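PDB 3O0A: leucyl-tRNA synthetase subunit alpha from Aquifex aeolicus, which forms part of the enzyme that attaches leucine to its cognate tRNA, its CP1 domain, the part crystallised here, probably hydrolysing the ester bond of mischarged tRNA. Local coordinates for residues 161-166 with 180-186. Residues are numbered along the deposited sequence; the frame is centred on the assembly and turned at random.
Sequences KVVVKP and KGTLVNS
K165 and T182 form an antiparallel hydrogen-bonded pair, K165 N to T182 O at 2.8 Å and T182 N to K165 O at 3.1 Å, and V164 faces L183 as the adjoining non-hydrogen-bonded pair. Beyond it V184 N reaches V163 O at 2.9 Å, but the donor lies 47° above the carbonyl plane, and the beta bridges do not extend to this pair. N185 takes over with its side chain: ND2 donates to V162 O at 3.0 Å, nearly straight (166°) and in the carbonyl plane, an amide gripping the backbone of 161-166. K165 crosses V184 at about a right angle, its CG 3.6 Å from V184 CG2, while on the opposite face V164 CG2 meets L183 CD2 at 3.7 Å. With CG1 anti to the backbone N (chi1 177°), V164 also lays that methyl against G181 N. S186 OG donates back to V184 O and lies 3.8 Å from V163 CB; replacing it with alanine removes the hydroxyl, which is likely to leave V184 O without this donor and a small gap beside V163. One water bridges K161 NZ and N185 O, and the same ammonium makes a salt bridge to E120 and a hydrogen bond to F51 O. This two-stranded hairpin-like sheet of the editing domain rests on helix 194-207 through L183, which touches A197 and I201, while H145 NE2, just before helix 147-156, bonds V163 N.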
ATOM      1  N   LYS A 161       5.301 -10.790  -5.244  1.00 24.02           N
ATOM      2  CA  LYS A 161       5.628 -11.698  -4.144  1.00 23.49           C
ATOM      3  C   LYS A 161       4.445 -12.619  -3.844  1.00 22.65           C
ATOM      4  O   LYS A 161       3.380 -12.159  -3.437  1.00 21.22           O
ATOM      5  CB  LYS A 161       6.014 -10.894  -2.897  1.00 22.46           C
ATOM      6  CG  LYS A 161       6.395 -11.716  -1.668  1.00 24.61           C
ATOM      7  CD  LYS A 161       6.759 -10.751  -0.549  1.00 26.31           C
ATOM      8  CE  LYS A 161       7.233 -11.452   0.697  1.00 27.11           C
ATOM      9  NZ  LYS A 161       7.463 -10.427   1.762  1.00 27.37           N
ATOM     10  N   VAL A 162       4.636 -13.915  -4.055  1.00 22.85           N
ATOM     11  CA  VAL A 162       3.572 -14.890  -3.809  1.00 23.00           C
ATOM     12  C   VAL A 162       3.436 -15.192  -2.318  1.00 22.21           C
ATOM     13  O   VAL A 162       4.426 -15.514  -1.659  1.00 22.07           O
ATOM     14  CB  VAL A 162       3.797 -16.204  -4.597  1.00 24.58           C
ATOM     15  CG1 VAL A 162       2.645 -17.176  -4.351  1.00 25.36           C
ATOM     16  CG2 VAL A 162       3.938 -15.908  -6.089  1.00 25.40           C
ATOM     17  N   VAL A 163       2.213 -15.071  -1.798  1.00 21.56           N
ATOM     18  CA  VAL A 163       1.922 -15.426  -0.399  1.00 21.37           C
ATOM     19  C   VAL A 163       0.747 -16.392  -0.211  1.00 22.25           C
ATOM     20  O   VAL A 163       0.585 -16.949   0.862  1.00 21.97           O
ATOM     21  CB  VAL A 163       1.725 -14.182   0.514  1.00 19.76           C
ATOM     22  CG1 VAL A 163       3.044 -13.468   0.722  1.00 18.71           C
ATOM     23  CG2 VAL A 163       0.653 -13.244  -0.047  1.00 19.19           C
ATOM     24  N   VAL A 164      -0.066 -16.567  -1.247  1.00 24.01           N
ATOM     25  CA  VAL A 164      -1.164 -17.530  -1.228  1.00 25.92           C
ATOM     26  C   VAL A 164      -0.915 -18.515  -2.360  1.00 28.72           C
ATOM     27  O   VAL A 164      -1.045 -18.176  -3.536  1.00 28.81           O
ATOM     28  CB  VAL A 164      -2.555 -16.856  -1.386  1.00 25.54           C
ATOM     29  CG1 VAL A 164      -3.662 -17.910  -1.442  1.00 26.45           C
ATOM     30  CG2 VAL A 164      -2.819 -15.870  -0.239  1.00 24.49           C
ATOM     31  N   LYS A 165      -0.534 -19.732  -2.001  1.00 31.35           N
ATOM     32  CA  LYS A 165      -0.207 -20.733  -3.002  1.00 34.70           C
ATOM     33  C   LYS A 165      -1.423 -21.569  -3.389  1.00 36.71           C
ATOM     34  O   LYS A 165      -2.017 -22.220  -2.529  1.00 36.51           O
ATOM     35  CB  LYS A 165       0.930 -21.626  -2.515  1.00 36.10           C
ATOM     36  CG  LYS A 165       2.309 -21.129  -2.924  1.00 38.15           C
ATOM     37  CD  LYS A 165       3.308 -22.279  -2.952  1.00 42.61           C
ATOM     38  CE  LYS A 165       4.725 -21.778  -3.184  1.00 43.81           C
ATOM     39  NZ  LYS A 165       5.722 -22.870  -2.956  1.00 46.08           N
ATOM     40  N   PRO A 166      -1.802 -21.538  -4.683  1.00 38.40           N
ATOM     41  CA  PRO A 166      -2.846 -22.430  -5.179  1.00 40.77           C
ATOM     42  C   PRO A 166      -2.340 -23.871  -5.226  1.00 43.26           C
ATOM     43  O   PRO A 166      -1.129 -24.105  -5.288  1.00 43.65           O
ATOM     44  CB  PRO A 166      -3.122 -21.903  -6.592  1.00 41.32           C
ATOM     45  CG  PRO A 166      -1.871 -21.232  -6.999  1.00 40.20           C
ATOM     46  CD  PRO A 166      -1.278 -20.660  -5.748  1.00 38.41           C
ATOM     47  N   LYS A 180      -8.332 -18.940  -3.265  1.00 29.97           N
ATOM     48  CA  LYS A 180      -7.877 -19.441  -1.967  1.00 29.74           C
ATOM     49  C   LYS A 180      -6.629 -20.315  -2.103  1.00 29.55           C
ATOM     50  O   LYS A 180      -6.348 -20.856  -3.172  1.00 30.36           O
ATOM     51  CB  LYS A 180      -9.013 -20.218  -1.277  1.00 30.49           C
ATOM     52  CG  LYS A 180     -10.271 -19.375  -1.030  1.00 30.61           C
ATOM     53  CD  LYS A 180     -11.413 -20.169  -0.405  1.00 33.13           C
ATOM     54  CE  LYS A 180     -12.722 -19.383  -0.498  1.00 36.09           C
ATOM     55  NZ  LYS A 180     -13.891 -20.165   0.007  1.00 38.73           N
ATOM     56  N   GLY A 181      -5.881 -20.453  -1.012  1.00 28.83           N
ATOM     57  CA  GLY A 181      -4.694 -21.302  -0.999  1.00 29.33           C
ATOM     58  C   GLY A 181      -4.120 -21.491   0.391  1.00 28.58           C
ATOM     59  O   GLY A 181      -4.824 -21.333   1.382  1.00 28.55           O
ATOM     60  N   THR A 182      -2.847 -21.862   0.462  1.00 28.39           N
ATOM     61  CA  THR A 182      -2.152 -21.925   1.742  1.00 27.76           C
ATOM     62  C   THR A 182      -1.038 -20.897   1.724  1.00 26.24           C
ATOM     63  O   THR A 182      -0.426 -20.633   0.679  1.00 25.86           O
ATOM     64  CB  THR A 182      -1.586 -23.328   2.083  1.00 29.02           C
ATOM     65  OG1 THR A 182      -0.611 -23.707   1.111  1.00 32.32           O
ATOM     66  CG2 THR A 182      -2.696 -24.372   2.114  1.00 30.28           C
ATOM     67  N   LEU A 183      -0.782 -20.301   2.878  1.00 24.80           N
ATOM     68  CA  LEU A 183       0.186 -19.220   2.927  1.00 23.78           C
ATOM     69  C   LEU A 183       1.618 -19.691   2.779  1.00 24.03           C
ATOM     70  O   LEU A 183       1.999 -20.756   3.272  1.00 24.64           O
ATOM     71  CB  LEU A 183       0.046 -18.392   4.210  1.00 22.79           C
ATOM     72  CG  LEU A 183      -1.228 -17.564   4.430  1.00 23.99           C
ATOM     73  CD1 LEU A 183      -0.930 -16.471   5.442  1.00 20.36           C
ATOM     74  CD2 LEU A 183      -1.818 -16.967   3.178  1.00 26.68           C
ATOM     75  N   VAL A 184       2.392 -18.863   2.080  1.00 23.76           N
ATOM     76  CA  VAL A 184       3.837 -18.995   1.959  1.00 24.13           C
ATOM     77  C   VAL A 184       4.403 -17.592   2.120  1.00 23.14           C
ATOM     78  O   VAL A 184       3.658 -16.615   2.027  1.00 21.80           O
ATOM     79  CB  VAL A 184       4.255 -19.569   0.584  1.00 25.20           C
ATOM     80  CG1 VAL A 184       3.943 -21.062   0.499  1.00 27.65           C
ATOM     81  CG2 VAL A 184       3.586 -18.793  -0.554  1.00 24.79           C
ATOM     82  N   ASN A 185       5.709 -17.478   2.361  1.00 23.42           N
ATOM     83  CA  ASN A 185       6.356 -16.169   2.547  1.00 22.73           C
ATOM     84  C   ASN A 185       5.674 -15.313   3.625  1.00 21.21           C
ATOM     85  O   ASN A 185       5.715 -14.071   3.587  1.00 20.67           O
ATOM     86  CB  ASN A 185       6.449 -15.404   1.212  1.00 23.15           C
ATOM     87  CG  ASN A 185       7.562 -15.925   0.321  1.00 26.49           C
ATOM     88  OD1 ASN A 185       8.652 -16.234   0.801  1.00 29.61           O
ATOM     89  ND2 ASN A 185       7.295 -16.025  -0.981  1.00 26.44           N
ATOM     90  N   SER A 186       5.055 -15.991   4.585  1.00 20.84           N
ATOM     91  CA  SER A 186       4.244 -15.325   5.588  1.00 19.88           C
ATOM     92  C   SER A 186       4.716 -15.658   6.998  1.00 20.33           C
ATOM     93  O   SER A 186       3.924 -15.690   7.941  1.00 19.61           O
ATOM     94  CB  SER A 186       2.770 -15.680   5.381  1.00 19.91           C
ATOM     95  OG  SER A 186       2.321 -15.237   4.109  1.00 19.17           O
TER
HETATM   96  O   HOH W   1       7.208 -11.789   4.207  1.00 18.28           O